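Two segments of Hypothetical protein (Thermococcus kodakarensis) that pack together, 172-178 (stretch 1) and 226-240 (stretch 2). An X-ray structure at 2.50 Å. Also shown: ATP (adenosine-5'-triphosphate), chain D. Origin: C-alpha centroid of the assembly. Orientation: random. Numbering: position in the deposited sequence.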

# COMPACT_ATOMS: atom_id res chain seq x y z
N TYR A 172 -6.35 11.21 4.45
CA TYR A 172 -5.55 12.41 4.35
C TYR A 172 -5.32 12.72 2.87
O TYR A 172 -4.51 12.08 2.20
CB TYR A 172 -4.24 12.20 5.12
CG TYR A 172 -4.50 11.84 6.56
CD1 TYR A 172 -5.00 10.58 6.90
CD2 TYR A 172 -4.35 12.78 7.58
CE1 TYR A 172 -5.38 10.28 8.22
CE2 TYR A 172 -4.72 12.48 8.90
CZ TYR A 172 -5.24 11.23 9.21
OH TYR A 172 -5.65 10.95 10.50
N VAL A 173 -6.05 13.71 2.38
CA VAL A 173 -5.97 14.09 0.98
C VAL A 173 -4.88 15.10 0.72
O VAL A 173 -4.81 16.14 1.35
CB VAL A 173 -7.32 14.66 0.50
CG1 VAL A 173 -7.34 14.72 -1.04
CG2 VAL A 173 -8.46 13.81 1.03
N HIS A 174 -4.03 14.79 -0.24
CA HIS A 174 -2.92 15.65 -0.59
C HIS A 174 -3.20 16.46 -1.85
O HIS A 174 -3.65 15.92 -2.87
CB HIS A 174 -1.68 14.77 -0.79
CG HIS A 174 -1.41 13.86 0.37
ND1 HIS A 174 -0.93 14.31 1.58
CD2 HIS A 174 -1.61 12.53 0.52
CE1 HIS A 174 -0.86 13.30 2.43
NE2 HIS A 174 -1.27 12.21 1.81
N PHE A 175 -2.94 17.76 -1.77
CA PHE A 175 -3.16 18.67 -2.91
C PHE A 175 -1.92 19.48 -3.23
O PHE A 175 -1.03 19.65 -2.40
CB PHE A 175 -4.27 19.68 -2.62
CG PHE A 175 -5.63 19.09 -2.50
CD1 PHE A 175 -6.22 18.91 -1.26
CD2 PHE A 175 -6.37 18.77 -3.65
CE1 PHE A 175 -7.52 18.44 -1.14
CE2 PHE A 175 -7.68 18.30 -3.55
CZ PHE A 175 -8.26 18.13 -2.30
N PHE A 176 -1.89 20.00 -4.44
CA PHE A 176 -0.79 20.85 -4.85
C PHE A 176 -1.35 21.90 -5.78
O PHE A 176 -1.64 21.61 -6.93
CB PHE A 176 0.29 20.05 -5.59
CG PHE A 176 1.53 20.85 -5.88
CD1 PHE A 176 2.64 20.78 -5.04
CD2 PHE A 176 1.60 21.67 -7.01
CE1 PHE A 176 3.80 21.51 -5.30
CE2 PHE A 176 2.75 22.42 -7.29
CZ PHE A 176 3.85 22.33 -6.44
N TYR A 177 -1.55 23.12 -5.28
CA TYR A 177 -2.04 24.15 -6.17
C TYR A 177 -0.82 24.76 -6.82
O TYR A 177 0.10 25.17 -6.13
CB TYR A 177 -2.80 25.23 -5.41
CG TYR A 177 -3.17 26.35 -6.36
CD1 TYR A 177 -4.06 26.12 -7.41
CD2 TYR A 177 -2.52 27.58 -6.30
CE1 TYR A 177 -4.29 27.08 -8.37
CE2 TYR A 177 -2.75 28.56 -7.26
CZ TYR A 177 -3.64 28.30 -8.30
OH TYR A 177 -3.86 29.24 -9.26
N SER A 178 -0.79 24.85 -8.14
CA SER A 178 0.39 25.40 -8.77
C SER A 178 0.13 26.70 -9.48
O SER A 178 -0.77 26.79 -10.32
CB SER A 178 0.97 24.41 -9.77
OG SER A 178 0.17 24.35 -10.92
N GLN A 226 -15.90 15.31 -4.97
CA GLN A 226 -16.31 16.04 -3.78
C GLN A 226 -15.11 16.66 -3.07
O GLN A 226 -15.16 17.80 -2.60
CB GLN A 226 -17.02 15.06 -2.84
CG GLN A 226 -18.37 15.51 -2.37
CD GLN A 226 -18.28 16.55 -1.29
OE1 GLN A 226 -18.32 17.76 -1.55
NE2 GLN A 226 -18.13 16.09 -0.04
N LEU A 227 -14.02 15.90 -2.99
CA LEU A 227 -12.82 16.38 -2.33
C LEU A 227 -12.18 17.51 -3.12
O LEU A 227 -11.68 18.48 -2.56
CB LEU A 227 -11.83 15.22 -2.14
CG LEU A 227 -12.29 14.16 -1.13
CD1 LEU A 227 -11.34 12.99 -1.16
CD2 LEU A 227 -12.35 14.76 0.28
N TYR A 228 -12.23 17.37 -4.44
CA TYR A 228 -11.68 18.37 -5.33
C TYR A 228 -12.39 19.69 -5.12
O TYR A 228 -11.76 20.74 -5.07
CB TYR A 228 -11.86 17.92 -6.77
CG TYR A 228 -11.40 18.94 -7.78
CD1 TYR A 228 -10.05 19.28 -7.88
CD2 TYR A 228 -12.31 19.54 -8.63
CE1 TYR A 228 -9.61 20.21 -8.83
CE2 TYR A 228 -11.88 20.47 -9.58
CZ TYR A 228 -10.53 20.79 -9.68
OH TYR A 228 -10.12 21.67 -10.64
N ASP A 229 -13.72 19.61 -4.99
CA ASP A 229 -14.55 20.78 -4.76
C ASP A 229 -14.13 21.46 -3.47
O ASP A 229 -13.97 22.68 -3.43
CB ASP A 229 -16.02 20.40 -4.69
CG ASP A 229 -16.56 19.87 -6.00
OD1 ASP A 229 -16.13 20.36 -7.07
OD2 ASP A 229 -17.42 18.96 -5.97
N TYR A 230 -13.98 20.67 -2.41
CA TYR A 230 -13.57 21.22 -1.13
C TYR A 230 -12.20 21.86 -1.27
O TYR A 230 -11.95 22.92 -0.71
CB TYR A 230 -13.49 20.12 -0.07
CG TYR A 230 -14.82 19.62 0.43
CD1 TYR A 230 -14.93 18.35 0.99
CD2 TYR A 230 -15.97 20.40 0.33
CE1 TYR A 230 -16.16 17.87 1.44
CE2 TYR A 230 -17.21 19.93 0.79
CZ TYR A 230 -17.29 18.66 1.33
OH TYR A 230 -18.50 18.18 1.78
N GLY A 231 -11.33 21.21 -2.04
CA GLY A 231 -9.99 21.73 -2.25
C GLY A 231 -9.99 23.06 -2.97
O GLY A 231 -9.30 24.01 -2.56
N LEU A 232 -10.77 23.14 -4.05
CA LEU A 232 -10.89 24.37 -4.82
C LEU A 232 -11.34 25.50 -3.92
O LEU A 232 -10.79 26.59 -3.95
CB LEU A 232 -11.90 24.19 -5.94
CG LEU A 232 -11.33 23.75 -7.29
CD1 LEU A 232 -12.45 23.68 -8.31
CD2 LEU A 232 -10.27 24.75 -7.75
N ALA A 233 -12.35 25.21 -3.11
CA ALA A 233 -12.89 26.20 -2.20
C ALA A 233 -11.84 26.64 -1.21
O ALA A 233 -11.75 27.81 -0.87
CB ALA A 233 -14.09 25.64 -1.47
N PHE A 234 -11.04 25.69 -0.74
CA PHE A 234 -10.00 26.01 0.23
C PHE A 234 -9.00 27.01 -0.36
O PHE A 234 -8.59 27.96 0.31
CB PHE A 234 -9.26 24.74 0.65
CG PHE A 234 -8.32 24.94 1.79
CD1 PHE A 234 -8.80 25.13 3.09
CD2 PHE A 234 -6.94 24.99 1.58
CE1 PHE A 234 -7.92 25.37 4.16
CE2 PHE A 234 -6.06 25.22 2.63
CZ PHE A 234 -6.55 25.42 3.92
N VAL A 235 -8.60 26.77 -1.60
CA VAL A 235 -7.67 27.63 -2.28
C VAL A 235 -8.24 29.04 -2.38
O VAL A 235 -7.54 30.01 -2.08
CB VAL A 235 -7.35 27.11 -3.68
CG1 VAL A 235 -6.47 28.09 -4.42
CG2 VAL A 235 -6.66 25.77 -3.56
N ARG A 236 -9.50 29.15 -2.79
CA ARG A 236 -10.15 30.44 -2.94
C ARG A 236 -10.11 31.26 -1.67
O ARG A 236 -9.60 32.37 -1.67
CB ARG A 236 -11.61 30.29 -3.37
CG ARG A 236 -11.85 29.31 -4.51
CD ARG A 236 -11.04 29.64 -5.76
NE ARG A 236 -11.67 30.64 -6.61
CZ ARG A 236 -11.09 31.20 -7.67
NH1 ARG A 236 -9.86 30.85 -8.01
NH2 ARG A 236 -11.73 32.10 -8.40
N THR A 237 -10.62 30.72 -0.57
CA THR A 237 -10.62 31.48 0.67
C THR A 237 -9.25 31.76 1.25
O THR A 237 -9.06 32.75 1.95
CB THR A 237 -11.48 30.81 1.78
OG1 THR A 237 -10.62 30.36 2.84
CG2 THR A 237 -12.30 29.66 1.23
N MSE A 238 -8.28 30.90 0.97
CA MSE A 238 -6.94 31.11 1.47
C MSE A 238 -6.28 32.22 0.69
O MSE A 238 -5.41 32.92 1.19
CB MSE A 238 -6.11 29.83 1.38
CG MSE A 238 -6.46 28.82 2.46
SE MSE A 238 -6.42 29.55 4.26
CE MSE A 238 -4.65 30.32 4.29
N ARG A 239 -6.72 32.39 -0.55
CA ARG A 239 -6.20 33.44 -1.42
C ARG A 239 -6.65 34.81 -0.84
O ARG A 239 -6.05 35.84 -1.12
CB ARG A 239 -6.74 33.25 -2.84
CG ARG A 239 -5.92 33.95 -3.91
CD ARG A 239 -6.60 33.84 -5.27
NE ARG A 239 -6.70 32.47 -5.78
CZ ARG A 239 -5.71 31.82 -6.40
NH1 ARG A 239 -4.53 32.41 -6.58
NH2 ARG A 239 -5.91 30.60 -6.89
N GLU A 240 -7.69 34.77 -0.01
CA GLU A 240 -8.24 35.96 0.66
C GLU A 240 -7.66 36.09 2.06
O GLU A 240 -6.95 37.03 2.37
CB GLU A 240 -9.75 35.85 0.79
CG GLU A 240 -10.49 36.02 -0.51
CD GLU A 240 -10.35 37.43 -1.04
OE1 GLU A 240 -10.80 38.39 -0.35
OE2 GLU A 240 -9.79 37.57 -2.15
PG ATP D . -0.90 16.82 15.64
O1G ATP D . -1.82 18.03 15.65
O2G ATP D . 0.13 16.95 16.93
O3G ATP D . -0.03 16.78 14.25
PB ATP D . -2.83 15.30 14.50
O1B ATP D . -3.77 16.45 14.48
O2B ATP D . -2.00 15.23 13.11
O3B ATP D . -1.79 15.45 15.76
PA ATP D . -4.75 13.43 13.68
O1A ATP D . -4.21 13.28 12.31
O2A ATP D . -5.98 14.46 13.68
O3A ATP D . -3.60 13.91 14.77
O5' ATP D . -5.18 12.00 14.29
C5' ATP D . -6.10 11.34 13.48
C4' ATP D . -6.34 10.02 14.20
O4' ATP D . -6.90 10.21 15.54
C3' ATP D . -7.27 9.09 13.42
O3' ATP D . -6.58 7.91 13.09
C2' ATP D . -8.45 8.81 14.32
O2' ATP D . -8.53 7.40 14.61
C1' ATP D . -8.24 9.66 15.59
N9 ATP D . -9.27 10.71 15.60
C8 ATP D . -9.13 12.04 15.24
N7 ATP D . -10.25 12.67 15.37
C5 ATP D . -11.19 11.80 15.81
C6 ATP D . -12.58 11.90 16.15
N6 ATP D . -13.24 13.13 16.02
N1 ATP D . -13.24 10.77 16.58
C2 ATP D . -12.62 9.58 16.70
N3 ATP D . -11.32 9.46 16.40
C4 ATP D . -10.58 10.53 15.97

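A strand that packs against a helix faces a problem of periodicity: its side chains alternate every two residues, whereas a helix presents the same face every three or four. The segments 172-178 and 226-240 of this Thermococcus kodakarensis protein show how the two repeats can be matched. The strand axis passes 10.3 Å from the helix axis at closest approach, and the two chains run in broadly the same direction, 48° apart. Val173, Phe175 and Tyr177 point toward the helix, while the residues between them make no contact with it. Each has its counterpart four residues further along the helix than the last: Leu227, Gly231 and Val235. Two residues of strand thus advance in step with about one turn of helix, and the three pairs of CA atoms lie 7.5 to 7.9 Å apart.

Phe175, at the middle of this ladder, is one of the two residues with the most covered surface. Its ring reaches the helix backbone itself, with Phe175 CZ 4.0 Å from Gly231 CA, which lies over one face of the ring. The absence of a side chain at Gly231 is what makes room: an ideal CB there would sit 2.8 Å from Phe175 CZ, a clash. The same CZ lies 3.4 Å from Leu227 O, but that carbonyl is already engaged within the helix, accepting a hydrogen bond from Gly231 N at 2.8 Å. Here the ring simply packs closely against the main chain.

Tyr177 covers slightly more surface and combines two kinds of chemistry. Val235 CG1 stands over a face of its ring, 4.3 Å from the ring centroid of Tyr177 and 13° off the normal, a CH-pi contact in which a methyl group rests on the aromatic electrons. At the far end of the side chain, Arg239 NH2 donates a weak hydrogen bond to Tyr177 OH across 3.4 Å. One turn of helix separates Val235 from Arg239, so a single tyrosine spans that turn, apolar at the ring and polar at the hydroxyl.

The opposite end of the ladder is purely apolar. Val173 CG2 meets Leu227 CD1 at 3.7 Å, two buried aliphatic side chains in van der Waals contact.

Altogether the segments bury 315 Å² between them, summed over both sides. The alternation of the strand also leaves Tyr172 free of the helix, and its OH donates a hydrogen bond to ATP O1A at 3.3 Å.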